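Mannose-6-phosphate isomerase (Helicobacter pylori, PDB 2QH5) probably joins alpha-D-mannose 1-phosphate to GTP's guanylyl group, making GDP-mannose and diphosphate, the chain being the N-terminal nucleotidyltransferase part of a longer type 2 enzyme. Local coordinates at residues A[135-140]-A[256-261]; A[107-112]-A[191-196]; A[164-169]-A[245-250]; A[199-204]-A[252-257]. All coordinates share one frame; numbering follows the deposited sequence.

Contact 1 of 4, residues A[135-140]-A[256-261]; sequences KGFLVT and KIKMVE
Strands 138-140 and 257-261 run parallel, pairing Leu138 with Ile257, Val139 with Lys258 and Thr140 with Met259. Leu138 and Thr140 turn both their N-H and C=O groups across to the other strand. Leu138 N gives to Lys256 O at 2.8 Å, nearly along the C=O axis, and Thr140 N reaches Lys258 O at 3.0 Å with an almost straight bond (178°). The return bonds bend more: Lys258 N meets Leu138 O at 3.3 Å from 34° above the carbonyl plane, whereas Val260 N finds Thr140 O at 3.1 Å within it. Leu138 O also receives a CA-H...O contact from Ile257 CA at 3.4 Å. Val139 and Met259 spend their backbone groups outward, on Val192 and Leu161.

Beside the ladder, Lys258 CG lies over one face of the Phe137 ring, 3.9 Å from its centroid. Bending at chi2 (-69°) and again at chi4, the lysine crosses the ring obliquely and sets NZ 3.4 Å from Phe137 CE2. The same ammonium has a weak, long ion pair with Asp162.

Gly136, with its positive phi in a Schellman motif, ends helix 119-134, and that helix packs on Val139 and Val260. On the opposite face Leu138 meets Val197 and Glu201 of helix 195-205, while strand 184-194 flanks strand 138-144 along its other edge.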
loop_
_atom_site.group_PDB
_atom_site.type_symbol
_atom_site.label_atom_id
_atom_site.label_comp_id
_atom_site.label_asym_id
_atom_site.label_seq_id
_atom_site.Cartn_x
_atom_site.Cartn_y
_atom_site.Cartn_z
ATOM N N LYS A 135 -13.244 -12.901 1.839
ATOM C CA LYS A 135 -14.639 -12.866 1.386
ATOM C C LYS A 135 -14.759 -12.274 -0.015
ATOM O O LYS A 135 -15.815 -12.365 -0.652
ATOM C CB LYS A 135 -15.524 -12.105 2.380
ATOM C CG LYS A 135 -15.374 -12.598 3.808
ATOM C CD LYS A 135 -16.706 -12.703 4.516
ATOM C CE LYS A 135 -16.612 -13.658 5.689
ATOM N NZ LYS A 135 -17.926 -14.271 5.996
ATOM N N GLY A 136 -13.673 -11.671 -0.493
ATOM C CA GLY A 136 -13.610 -11.174 -1.862
ATOM C C GLY A 136 -13.659 -9.665 -1.955
ATOM O O GLY A 136 -13.951 -9.121 -3.020
ATOM N N PHE A 137 -13.358 -8.996 -0.841
ATOM C CA PHE A 137 -13.375 -7.535 -0.751
ATOM C C PHE A 137 -11.987 -6.875 -0.889
ATOM O O PHE A 137 -10.943 -7.517 -0.666
ATOM C CB PHE A 137 -13.983 -7.097 0.583
ATOM C CG PHE A 137 -15.445 -7.429 0.741
ATOM C CD1 PHE A 137 -15.849 -8.456 1.594
ATOM C CD2 PHE A 137 -16.417 -6.693 0.068
ATOM C CE1 PHE A 137 -17.201 -8.765 1.763
ATOM C CE2 PHE A 137 -17.764 -6.990 0.227
ATOM C CZ PHE A 137 -18.158 -8.030 1.078
ATOM N N LEU A 138 -12.010 -5.592 -1.264
ATOM C CA LEU A 138 -10.861 -4.688 -1.220
ATOM C C LEU A 138 -10.963 -3.874 0.057
ATOM O O LEU A 138 -11.865 -3.047 0.204
ATOM C CB LEU A 138 -10.870 -3.717 -2.409
ATOM C CG LEU A 138 -10.913 -4.270 -3.834
ATOM C CD1 LEU A 138 -10.865 -3.131 -4.838
ATOM C CD2 LEU A 138 -9.772 -5.242 -4.073
ATOM N N VAL A 139 -10.039 -4.098 0.976
ATOM C CA VAL A 139 -10.189 -3.562 2.310
ATOM C C VAL A 139 -9.324 -2.343 2.457
ATOM O O VAL A 139 -8.135 -2.364 2.140
ATOM C CB VAL A 139 -9.849 -4.610 3.406
ATOM C CG1 VAL A 139 -10.280 -4.115 4.764
ATOM C CG2 VAL A 139 -10.511 -5.943 3.098
ATOM N N THR A 140 -9.949 -1.273 2.927
ATOM C CA THR A 140 -9.271 -0.024 3.213
ATOM C C THR A 140 -9.347 0.262 4.722
ATOM O O THR A 140 -10.044 -0.444 5.447
ATOM C CB THR A 140 -9.881 1.118 2.386
ATOM O OG1 THR A 140 -9.030 2.265 2.467
ATOM C CG2 THR A 140 -11.280 1.471 2.875
ATOM N N LYS A 256 -16.659 -3.095 -4.370
ATOM C CA LYS A 256 -16.258 -4.137 -3.424
ATOM C C LYS A 256 -15.382 -3.654 -2.270
ATOM O O LYS A 256 -14.480 -4.366 -1.833
ATOM C CB LYS A 256 -15.568 -5.266 -4.174
ATOM C CG LYS A 256 -16.451 -5.858 -5.239
ATOM C CD LYS A 256 -15.868 -7.090 -5.882
ATOM C CE LYS A 256 -16.887 -7.666 -6.859
ATOM N NZ LYS A 256 -16.299 -8.665 -7.779
ATOM N N ILE A 257 -15.685 -2.470 -1.747
ATOM C CA ILE A 257 -14.868 -1.828 -0.718
ATOM C C ILE A 257 -15.474 -1.879 0.691
ATOM O O ILE A 257 -16.595 -1.410 0.910
ATOM C CB ILE A 257 -14.581 -0.354 -1.101
ATOM C CG1 ILE A 257 -13.868 -0.302 -2.451
ATOM C CG2 ILE A 257 -13.750 0.370 -0.019
ATOM C CD1 ILE A 257 -13.811 1.077 -3.050
ATOM N N LYS A 258 -14.720 -2.437 1.641
ATOM C CA LYS A 258 -15.066 -2.346 3.063
ATOM C C LYS A 258 -14.008 -1.575 3.853
ATOM O O LYS A 258 -12.892 -1.387 3.388
ATOM C CB LYS A 258 -15.281 -3.737 3.667
ATOM C CG LYS A 258 -16.464 -4.511 3.076
ATOM C CD LYS A 258 -17.803 -3.904 3.466
ATOM C CE LYS A 258 -18.953 -4.806 3.051
ATOM N NZ LYS A 258 -19.466 -4.477 1.703
ATOM N N MET A 259 -14.360 -1.128 5.050
ATOM C CA MET A 259 -13.445 -0.334 5.858
ATOM C C MET A 259 -13.209 -1.005 7.210
ATOM O O MET A 259 -14.065 -1.741 7.701
ATOM C CB MET A 259 -14.017 1.069 6.064
ATOM C CG MET A 259 -12.987 2.123 6.431
ATOM S SD MET A 259 -13.733 3.654 7.010
ATOM C CE MET A 259 -13.948 3.219 8.730
ATOM N N VAL A 260 -12.031 -0.774 7.784
ATOM C CA VAL A 260 -11.717 -1.162 9.163
ATOM C C VAL A 260 -11.103 0.064 9.844
ATOM O O VAL A 260 -10.228 0.703 9.276
ATOM C CB VAL A 260 -10.731 -2.360 9.221
ATOM C CG1 VAL A 260 -10.479 -2.792 10.659
ATOM C CG2 VAL A 260 -11.259 -3.536 8.423
ATOM N N GLU A 261 -11.568 0.406 11.043
ATOM C CA GLU A 261 -11.067 1.596 11.745
ATOM C C GLU A 261 -9.657 1.407 12.302
ATOM O O GLU A 261 -9.354 0.384 12.920
ATOM C CB GLU A 261 -12.004 1.993 12.887
ATOM C CG GLU A 261 -13.420 2.339 12.466
ATOM C CD GLU A 261 -14.389 2.322 13.632
ATOM O OE1 GLU A 261 -14.017 2.797 14.727
ATOM O OE2 GLU A 261 -15.525 1.831 13.454
#

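Contact 2 of 4, residues A[107-112]-A[191-196]; sequences LIVTPS and FVFQAG
One of the antiparallel pairings of the central mixed sheet of the nucleotidyltransferase domain lies here, where strand 106-111 meets the end of strand 184-194. Leu107 with Phe193 and Val109 with Phe191 are hydrogen-bonded pairs; Ile108 with Val192, between them, is a non-hydrogen-bonded pair. The shortest of the four bonds is Val109 N to Phe191 O, 2.7 Å and nearly along the C=O axis. Phe191 N answers to Val109 O at 2.9 Å, Leu107 N gives to Phe193 O at 2.9 Å, and Phe193 N to Leu107 O at 3.2 Å.

On the Leu107 and Val109 face, chi1 of Phe193 (28°) stands well off a staggered position and lays the ring obliquely against the neighbouring strand, CE1 lying 3.8 Å from Val109 CG2. Phe191 and Phe193 also touch Met251 of helix 246-251; Val192, on the reverse face, rests on helix 119-134. A reversed strand set among parallel ones, next to 106-111, is characteristic of the GT-A nucleotidyltransferase fold.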
loop_
_atom_site.group_PDB
_atom_site.type_symbol
_atom_site.label_atom_id
_atom_site.label_comp_id
_atom_site.label_asym_id
_atom_site.label_seq_id
_atom_site.Cartn_x
_atom_site.Cartn_y
_atom_site.Cartn_z
ATOM N N LEU A 107 -2.569 -9.873 0.054
ATOM C CA LEU A 107 -1.637 -8.773 0.003
ATOM C C LEU A 107 -1.986 -7.766 1.067
ATOM O O LEU A 107 -3.112 -7.287 1.125
ATOM C CB LEU A 107 -1.712 -8.098 -1.368
ATOM C CG LEU A 107 -0.734 -8.406 -2.501
ATOM C CD1 LEU A 107 -0.409 -9.864 -2.634
ATOM C CD2 LEU A 107 -1.329 -7.867 -3.800
ATOM N N ILE A 108 -1.013 -7.453 1.912
ATOM C CA ILE A 108 -1.145 -6.390 2.888
ATOM C C ILE A 108 -0.254 -5.253 2.399
ATOM O O ILE A 108 0.970 -5.353 2.479
ATOM C CB ILE A 108 -0.710 -6.862 4.293
ATOM C CG1 ILE A 108 -1.536 -8.068 4.739
ATOM C CG2 ILE A 108 -0.838 -5.736 5.324
ATOM C CD1 ILE A 108 -1.013 -8.727 5.999
ATOM N N VAL A 109 -0.881 -4.191 1.889
ATOM C CA VAL A 109 -0.193 -3.069 1.239
ATOM C C VAL A 109 -0.025 -1.909 2.215
ATOM O O VAL A 109 -1.003 -1.319 2.657
ATOM C CB VAL A 109 -0.967 -2.596 -0.019
ATOM C CG1 VAL A 109 -0.336 -1.357 -0.617
ATOM C CG2 VAL A 109 -1.035 -3.707 -1.056
ATOM N N THR A 110 1.225 -1.588 2.545
ATOM C CA THR A 110 1.538 -0.683 3.655
ATOM C C THR A 110 2.582 0.353 3.268
ATOM O O THR A 110 3.730 -0.003 3.032
ATOM C CB THR A 110 2.086 -1.478 4.885
ATOM O OG1 THR A 110 3.188 -2.318 4.491
ATOM C CG2 THR A 110 1.003 -2.357 5.477
ATOM N N PRO A 111 2.197 1.641 3.211
ATOM C CA PRO A 111 3.192 2.693 2.985
ATOM C C PRO A 111 4.219 2.755 4.121
ATOM O O PRO A 111 3.897 2.444 5.261
ATOM C CB PRO A 111 2.347 3.977 2.944
ATOM C CG PRO A 111 0.958 3.519 2.638
ATOM C CD PRO A 111 0.837 2.194 3.332
ATOM N N SER A 112 5.445 3.154 3.802
ATOM C CA SER A 112 6.560 3.075 4.749
ATOM C C SER A 112 6.684 4.299 5.651
ATOM O O SER A 112 7.281 4.216 6.719
ATOM C CB SER A 112 7.873 2.862 3.996
ATOM O OG SER A 112 8.034 3.848 2.994
ATOM N N PHE A 191 -3.928 -0.999 2.607
ATOM C CA PHE A 191 -4.909 -1.805 1.876
ATOM C C PHE A 191 -4.664 -3.279 2.081
ATOM O O PHE A 191 -3.521 -3.696 2.193
ATOM C CB PHE A 191 -4.846 -1.547 0.366
ATOM C CG PHE A 191 -5.218 -0.159 -0.034
ATOM C CD1 PHE A 191 -4.246 0.724 -0.481
ATOM C CD2 PHE A 191 -6.535 0.275 0.045
ATOM C CE1 PHE A 191 -4.576 2.017 -0.834
ATOM C CE2 PHE A 191 -6.876 1.571 -0.307
ATOM C CZ PHE A 191 -5.897 2.443 -0.750
ATOM N N VAL A 192 -5.739 -4.067 2.117
ATOM C CA VAL A 192 -5.645 -5.529 2.089
ATOM C C VAL A 192 -6.629 -6.056 1.055
ATOM O O VAL A 192 -7.733 -5.535 0.924
ATOM C CB VAL A 192 -5.921 -6.192 3.474
ATOM C CG1 VAL A 192 -5.719 -7.705 3.399
ATOM C CG2 VAL A 192 -5.017 -5.607 4.562
ATOM N N PHE A 193 -6.200 -7.057 0.295
ATOM C CA PHE A 193 -7.012 -7.720 -0.726
ATOM C C PHE A 193 -6.253 -8.925 -1.242
ATOM O O PHE A 193 -5.031 -8.994 -1.108
ATOM C CB PHE A 193 -7.371 -6.802 -1.918
ATOM C CG PHE A 193 -6.369 -5.694 -2.197
ATOM C CD1 PHE A 193 -5.059 -5.977 -2.589
ATOM C CD2 PHE A 193 -6.759 -4.359 -2.091
ATOM C CE1 PHE A 193 -4.159 -4.953 -2.842
ATOM C CE2 PHE A 193 -5.866 -3.321 -2.353
ATOM C CZ PHE A 193 -4.563 -3.613 -2.716
ATOM N N GLN A 194 -6.968 -9.880 -1.823
ATOM C CA GLN A 194 -6.317 -10.966 -2.528
ATOM C C GLN A 194 -5.794 -10.423 -3.864
ATOM O O GLN A 194 -6.390 -9.507 -4.436
ATOM C CB GLN A 194 -7.305 -12.104 -2.749
ATOM C CG GLN A 194 -6.694 -13.369 -3.286
ATOM C CD GLN A 194 -7.673 -14.178 -4.093
ATOM O OE1 GLN A 194 -8.034 -13.813 -5.219
ATOM N NE2 GLN A 194 -8.114 -15.292 -3.525
ATOM N N ALA A 195 -4.675 -10.971 -4.339
ATOM C CA ALA A 195 -4.033 -10.510 -5.570
ATOM C C ALA A 195 -4.964 -10.632 -6.776
ATOM O O ALA A 195 -5.122 -9.683 -7.549
ATOM C CB ALA A 195 -2.743 -11.270 -5.809
ATOM N N GLY A 196 -5.591 -11.798 -6.906
ATOM C CA GLY A 196 -6.528 -12.091 -7.989
ATOM C C GLY A 196 -7.733 -11.180 -8.086
ATOM O O GLY A 196 -8.041 -10.689 -9.172
#

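Contact 3 of 4, residues A[164-169]-A[245-250]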
loop_
_atom_site.group_PDB
_atom_site.type_symbol
_atom_site.label_atom_id
_atom_site.label_comp_id
_atom_site.label_asym_id
_atom_site.label_seq_id
_atom_site.Cartn_x
_atom_site.Cartn_y
_atom_site.Cartn_z
ATOM N N LYS A 164 -19.965 4.329 1.642
ATOM C CA LYS A 164 -20.958 4.894 0.735
ATOM C C LYS A 164 -20.289 5.481 -0.501
ATOM O O LYS A 164 -20.825 5.390 -1.605
ATOM C CB LYS A 164 -21.839 5.933 1.447
ATOM C CG LYS A 164 -22.790 5.322 2.476
ATOM C CD LYS A 164 -24.225 5.792 2.270
ATOM C CE LYS A 164 -24.570 7.007 3.124
ATOM N NZ LYS A 164 -25.117 6.617 4.455
ATOM N N ARG A 165 -19.119 6.083 -0.303
ATOM C CA ARG A 165 -18.256 6.484 -1.411
ATOM C C ARG A 165 -16.847 6.877 -0.959
ATOM O O ARG A 165 -16.584 7.089 0.229
ATOM C CB ARG A 165 -18.881 7.605 -2.268
ATOM C CG ARG A 165 -18.490 9.003 -1.850
ATOM C CD ARG A 165 -19.614 9.730 -1.175
ATOM N NE ARG A 165 -20.082 10.853 -1.980
ATOM C CZ ARG A 165 -20.586 11.980 -1.481
ATOM N NH1 ARG A 165 -20.691 12.157 -0.168
ATOM N NH2 ARG A 165 -20.979 12.942 -2.303
ATOM N N PHE A 166 -15.953 6.949 -1.941
ATOM C CA PHE A 166 -14.581 7.372 -1.747
ATOM C C PHE A 166 -14.402 8.670 -2.519
ATOM O O PHE A 166 -14.653 8.719 -3.725
ATOM C CB PHE A 166 -13.643 6.306 -2.312
ATOM C CG PHE A 166 -12.253 6.363 -1.766
ATOM C CD1 PHE A 166 -11.793 5.363 -0.920
ATOM C CD2 PHE A 166 -11.395 7.407 -2.106
ATOM C CE1 PHE A 166 -10.505 5.407 -0.413
ATOM C CE2 PHE A 166 -10.109 7.462 -1.604
ATOM C CZ PHE A 166 -9.662 6.460 -0.756
ATOM N N ILE A 167 -13.990 9.722 -1.825
ATOM C CA ILE A 167 -13.654 10.978 -2.491
ATOM C C ILE A 167 -12.225 11.396 -2.140
ATOM O O ILE A 167 -11.950 11.858 -1.031
ATOM C CB ILE A 167 -14.694 12.130 -2.227
ATOM C CG1 ILE A 167 -15.099 12.227 -0.746
ATOM C CG2 ILE A 167 -15.919 11.973 -3.127
ATOM C CD1 ILE A 167 -16.432 11.599 -0.393
ATOM N N GLU A 168 -11.302 11.195 -3.078
ATOM C CA GLU A 168 -9.901 11.524 -2.821
ATOM C C GLU A 168 -9.612 12.977 -3.162
ATOM O O GLU A 168 -9.937 13.437 -4.260
ATOM C CB GLU A 168 -8.939 10.606 -3.579
ATOM C CG GLU A 168 -7.577 10.521 -2.904
ATOM C CD GLU A 168 -6.427 10.545 -3.884
ATOM O OE1 GLU A 168 -5.293 10.214 -3.471
ATOM O OE2 GLU A 168 -6.647 10.898 -5.062
ATOM N N LYS A 169 -9.003 13.677 -2.206
ATOM C CA LYS A 169 -8.674 15.104 -2.316
ATOM C C LYS A 169 -9.866 15.972 -2.758
ATOM O O LYS A 169 -9.962 16.360 -3.927
ATOM C CB LYS A 169 -7.449 15.323 -3.222
ATOM C CG LYS A 169 -6.183 14.615 -2.744
ATOM C CD LYS A 169 -5.060 14.729 -3.762
ATOM C CE LYS A 169 -3.822 13.989 -3.289
ATOM N NZ LYS A 169 -2.649 14.240 -4.161
ATOM N N SER A 245 -2.882 7.129 -9.154
ATOM C CA SER A 245 -3.075 6.638 -7.808
ATOM C C SER A 245 -4.069 5.511 -7.722
ATOM O O SER A 245 -4.994 5.462 -8.490
ATOM C CB SER A 245 -3.602 7.764 -6.964
ATOM O OG SER A 245 -3.189 7.557 -5.652
ATOM N N ILE A 246 -3.906 4.621 -6.760
ATOM C CA ILE A 246 -4.889 3.546 -6.625
ATOM C C ILE A 246 -6.271 4.091 -6.235
ATOM O O ILE A 246 -7.308 3.542 -6.627
ATOM C CB ILE A 246 -4.398 2.467 -5.634
ATOM C CG1 ILE A 246 -5.260 1.211 -5.723
ATOM C CG2 ILE A 246 -4.336 3.013 -4.223
ATOM C CD1 ILE A 246 -5.280 0.594 -7.112
ATOM N N ASP A 247 -6.258 5.202 -5.501
ATOM C CA ASP A 247 -7.465 5.849 -5.028
ATOM C C ASP A 247 -8.264 6.387 -6.194
ATOM O O ASP A 247 -9.481 6.302 -6.193
ATOM C CB ASP A 247 -7.128 6.975 -4.052
ATOM C CG ASP A 247 -6.113 6.555 -2.998
ATOM O OD1 ASP A 247 -4.915 6.400 -3.335
ATOM O OD2 ASP A 247 -6.509 6.394 -1.825
ATOM N N ILE A 248 -7.575 6.922 -7.195
ATOM C CA ILE A 248 -8.234 7.459 -8.384
ATOM C C ILE A 248 -8.602 6.334 -9.352
ATOM O O ILE A 248 -9.728 6.276 -9.852
ATOM C CB ILE A 248 -7.351 8.535 -9.074
ATOM C CG1 ILE A 248 -7.268 9.792 -8.199
ATOM C CG2 ILE A 248 -7.884 8.888 -10.463
ATOM C CD1 ILE A 248 -6.079 10.696 -8.497
ATOM N N ALA A 249 -7.648 5.431 -9.582
ATOM C CA ALA A 249 -7.797 4.323 -10.533
ATOM C C ALA A 249 -8.913 3.351 -10.188
ATOM O O ALA A 249 -9.641 2.883 -11.073
ATOM C CB ALA A 249 -6.481 3.559 -10.664
ATOM N N LEU A 250 -9.042 3.045 -8.903
ATOM C CA LEU A 250 -9.845 1.901 -8.494
ATOM C C LEU A 250 -10.796 2.177 -7.340
ATOM O O LEU A 250 -11.976 1.828 -7.409
ATOM C CB LEU A 250 -8.926 0.732 -8.143
ATOM C CG LEU A 250 -9.549 -0.594 -7.717
ATOM C CD1 LEU A 250 -10.499 -1.136 -8.779
ATOM C CD2 LEU A 250 -8.438 -1.582 -7.416
#
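Glu168 and Asp247 lie with their carboxylates stacked, planes only 3° apart, although the two side chains cross at about a right angle. OE1 of Glu168 and OD1 of Asp247 are 3.8 Å apart, two like charges with no hydrogen bond between them. The closer touch is apolar on one side: Glu168 CD rests 3.6 Å from Asp247 CB. The other glutamate oxygen, OE2, sits 3.4 Å from Ile248 CG1. From the strand, the Phe166 ring tip brings CZ to 3.3 Å from Asp247 OD2, ring and carboxylate inclined by 53°.

Both Phe166 and Glu168 carry CG anti to the backbone N, and Glu168 then bends at chi2 (-139°), which brings its carboxylate flat against that of Asp247 while the chains cross. Ser245, at the N-cap position of the helix, places OG 3.1 Å from Asp247 OD1. Further out, Thr90 OG1 accepts from Ile246 N and Gln252 OE1 from Glu168 N, which fixes helix start and strand end; strand 153-156 pairs with strand 165-168 from beyond.

Asp247 belongs to the first helical turn, where the helix end would help its negative charge, but the nearby Glu168 would oppose it, so one of these carboxylates may have a raised pKa.

Contact 4 of 4, residues A[199-204]-A[252-257]; sequences LDELKK and QQSHKI
The carboxylate of Glu201 is approached from both sides of its plane: Ser254 OG meets OE2 from 33° above on the side where Lys256 lies, and Lys204 NZ meets OE1 from 26° out on the other. This is a salt-bridge network joining helix 195-205 to the loop before strand 257-261, and it is combined with an ST turn in that loop. At the His255 ring, Gln253 O stands over one face toward the rim.

Ser254 OG donates to Glu201 OE2 over a very short 2.5 Å. The hydroxyl oxygen in turn accepts from Lys256 N at 3.2 Å (162°), closing the ST turn, so one hydroxyl both donates to the helix and accepts from the loop, tying the two together. OE1 takes the charges. Lys204 NZ, one helical turn on, bonds it at 2.9 Å, its chain curling back through bends at chi2, chi3 and chi4. The extended Lys256 passes obliquely alongside, its NZ forming a long, weak salt bridge to OE1 at 3.5 Å. One water bridges the same two groups, giving to Glu201 OE1 at 2.5 Å and accepting from Lys256 NZ at 2.9 Å. A second gives to OE2 and accepts from His255 N at 3.0 Å. Shared between the two lysines, the glutamate probably stays ionised and offsets their repulsion, with Lys204 NZ just 3.7 Å from Lys256 NZ.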
loop_
_atom_site.group_PDB
_atom_site.type_symbol
_atom_site.label_atom_id
_atom_site.label_comp_id
_atom_site.label_asym_id
_atom_site.label_seq_id
_atom_site.Cartn_x
_atom_site.Cartn_y
_atom_site.Cartn_z
ATOM N N LEU A 199 -6.591 -7.735 -9.135
ATOM C CA LEU A 199 -6.345 -7.668 -10.572
ATOM C C LEU A 199 -7.628 -7.752 -11.393
ATOM O O LEU A 199 -7.682 -7.237 -12.513
ATOM C CB LEU A 199 -5.336 -8.736 -11.008
ATOM C CG LEU A 199 -3.930 -8.563 -10.415
ATOM C CD1 LEU A 199 -3.084 -9.813 -10.609
ATOM C CD2 LEU A 199 -3.225 -7.326 -10.975
ATOM N N ASP A 200 -8.655 -8.393 -10.837
ATOM C CA ASP A 200 -9.959 -8.480 -11.495
ATOM C C ASP A 200 -10.679 -7.143 -11.425
ATOM O O ASP A 200 -11.278 -6.699 -12.406
ATOM C CB ASP A 200 -10.818 -9.569 -10.857
ATOM C CG ASP A 200 -10.384 -10.966 -11.257
ATOM O OD1 ASP A 200 -10.925 -11.944 -10.690
ATOM O OD2 ASP A 200 -9.504 -11.091 -12.135
ATOM N N GLU A 201 -10.613 -6.503 -10.260
ATOM C CA GLU A 201 -11.206 -5.183 -10.069
ATOM C C GLU A 201 -10.516 -4.136 -10.921
ATOM O O GLU A 201 -11.169 -3.233 -11.447
ATOM C CB GLU A 201 -11.154 -4.770 -8.600
ATOM C CG GLU A 201 -12.233 -5.417 -7.735
ATOM C CD GLU A 201 -13.632 -4.982 -8.130
ATOM O OE1 GLU A 201 -14.369 -5.836 -8.674
ATOM O OE2 GLU A 201 -13.987 -3.789 -7.916
ATOM N N LEU A 202 -9.199 -4.258 -11.062
ATOM C CA LEU A 202 -8.454 -3.352 -11.926
ATOM C C LEU A 202 -8.836 -3.577 -13.389
ATOM O O LEU A 202 -8.971 -2.621 -14.132
ATOM C CB LEU A 202 -6.941 -3.486 -11.717
ATOM C CG LEU A 202 -6.048 -2.286 -12.078
ATOM C CD1 LEU A 202 -6.433 -1.000 -11.361
ATOM C CD2 LEU A 202 -4.635 -2.624 -11.729
ATOM N N LYS A 203 -9.036 -4.831 -13.793
ATOM C CA LYS A 203 -9.489 -5.114 -15.157
ATOM C C LYS A 203 -10.803 -4.394 -15.467
ATOM O O LYS A 203 -10.916 -3.717 -16.491
ATOM C CB LYS A 203 -9.640 -6.617 -15.387
ATOM C CG LYS A 203 -9.591 -7.029 -16.854
ATOM C CD LYS A 203 -9.330 -8.529 -16.984
ATOM C CE LYS A 203 -9.370 -8.987 -18.440
ATOM N NZ LYS A 203 -10.777 -9.164 -18.931
ATOM N N LYS A 204 -11.771 -4.528 -14.561
ATOM C CA LYS A 204 -13.072 -3.880 -14.682
ATOM C C LYS A 204 -12.994 -2.360 -14.767
ATOM O O LYS A 204 -13.642 -1.750 -15.617
ATOM C CB LYS A 204 -13.974 -4.247 -13.497
ATOM C CG LYS A 204 -14.657 -5.607 -13.598
ATOM C CD LYS A 204 -16.094 -5.573 -13.038
ATOM C CE LYS A 204 -16.152 -5.653 -11.511
ATOM N NZ LYS A 204 -15.711 -6.978 -10.973
ATOM N N GLN A 252 -12.223 4.789 -6.221
ATOM C CA GLN A 252 -13.370 5.663 -6.469
ATOM C C GLN A 252 -14.445 5.000 -7.341
ATOM O O GLN A 252 -15.489 5.601 -7.616
ATOM C CB GLN A 252 -12.921 6.988 -7.090
ATOM C CG GLN A 252 -12.278 7.943 -6.101
ATOM C CD GLN A 252 -12.194 9.367 -6.620
ATOM O OE1 GLN A 252 -12.003 10.307 -5.848
ATOM N NE2 GLN A 252 -12.337 9.536 -7.935
ATOM N N GLN A 253 -14.201 3.764 -7.768
ATOM C CA GLN A 253 -15.112 3.100 -8.696
ATOM C C GLN A 253 -15.476 1.687 -8.303
ATOM O O GLN A 253 -16.421 1.122 -8.852
ATOM C CB GLN A 253 -14.517 3.088 -10.099
ATOM C CG GLN A 253 -14.766 4.362 -10.857
ATOM C CD GLN A 253 -13.497 4.932 -11.413
ATOM O OE1 GLN A 253 -13.126 6.062 -11.095
ATOM N NE2 GLN A 253 -12.801 4.149 -12.233
ATOM N N SER A 254 -14.725 1.110 -7.372
ATOM C CA SER A 254 -14.974 -0.268 -6.958
ATOM C C SER A 254 -16.238 -0.407 -6.085
ATOM O O SER A 254 -16.473 0.377 -5.148
ATOM C CB SER A 254 -13.753 -0.853 -6.243
ATOM O OG SER A 254 -13.972 -2.213 -5.917
ATOM N N HIS A 255 -17.044 -1.412 -6.416
ATOM C CA HIS A 255 -18.235 -1.730 -5.645
ATOM C C HIS A 255 -17.919 -2.668 -4.475
ATOM O O HIS A 255 -18.804 -2.985 -3.680
ATOM C CB HIS A 255 -19.298 -2.363 -6.546
ATOM C CG HIS A 255 -19.795 -1.456 -7.629
ATOM N ND1 HIS A 255 -20.589 -0.358 -7.377
ATOM C CD2 HIS A 255 -19.619 -1.493 -8.972
ATOM C CE1 HIS A 255 -20.876 0.247 -8.517
ATOM N NE2 HIS A 255 -20.299 -0.422 -9.499
ATOM N N LYS A 256 -16.659 -3.095 -4.370
ATOM C CA LYS A 256 -16.258 -4.137 -3.424
ATOM C C LYS A 256 -15.382 -3.654 -2.270
ATOM O O LYS A 256 -14.480 -4.366 -1.833
ATOM C CB LYS A 256 -15.568 -5.266 -4.174
ATOM C CG LYS A 256 -16.451 -5.858 -5.239
ATOM C CD LYS A 256 -15.868 -7.090 -5.882
ATOM C CE LYS A 256 -16.887 -7.666 -6.859
ATOM N NZ LYS A 256 -16.299 -8.665 -7.779
ATOM N N ILE A 257 -15.685 -2.470 -1.747
ATOM C CA ILE A 257 -14.868 -1.828 -0.718
ATOM C C ILE A 257 -15.474 -1.879 0.691
ATOM O O ILE A 257 -16.595 -1.410 0.910
ATOM C CB ILE A 257 -14.581 -0.354 -1.101
ATOM C CG1 ILE A 257 -13.868 -0.302 -2.451
ATOM C CG2 ILE A 257 -13.750 0.370 -0.019
ATOM C CD1 ILE A 257 -13.811 1.077 -3.050
HETATM O O HOH W 1 -13.666 -8.228 -8.951
HETATM O O HOH W 2 -16.779 -3.573 -8.490
#

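Contacts 1 and 2 lie in one sheet, centres about 11 Å apart, and are joined by strands 138-144 and 184-194, which are neighbours in it. Contact 4 shares Lys256 and Ile257 with contact 1 and helix 195-205 with contact 2, whose segment 191-196 runs into that helix. Contact 3, about 11 Å from contact 4 between centres, meets it through Gln252. Along the chain, contact 3 is nested within the loop closed by contact 1, and contact 2 crosses both. Helix 246-251, the 252-257 loop and strand 257-261 follow in turn, so the late part of the domain is fastened successively to strand 165-168, helix 195-205 and the central sheet.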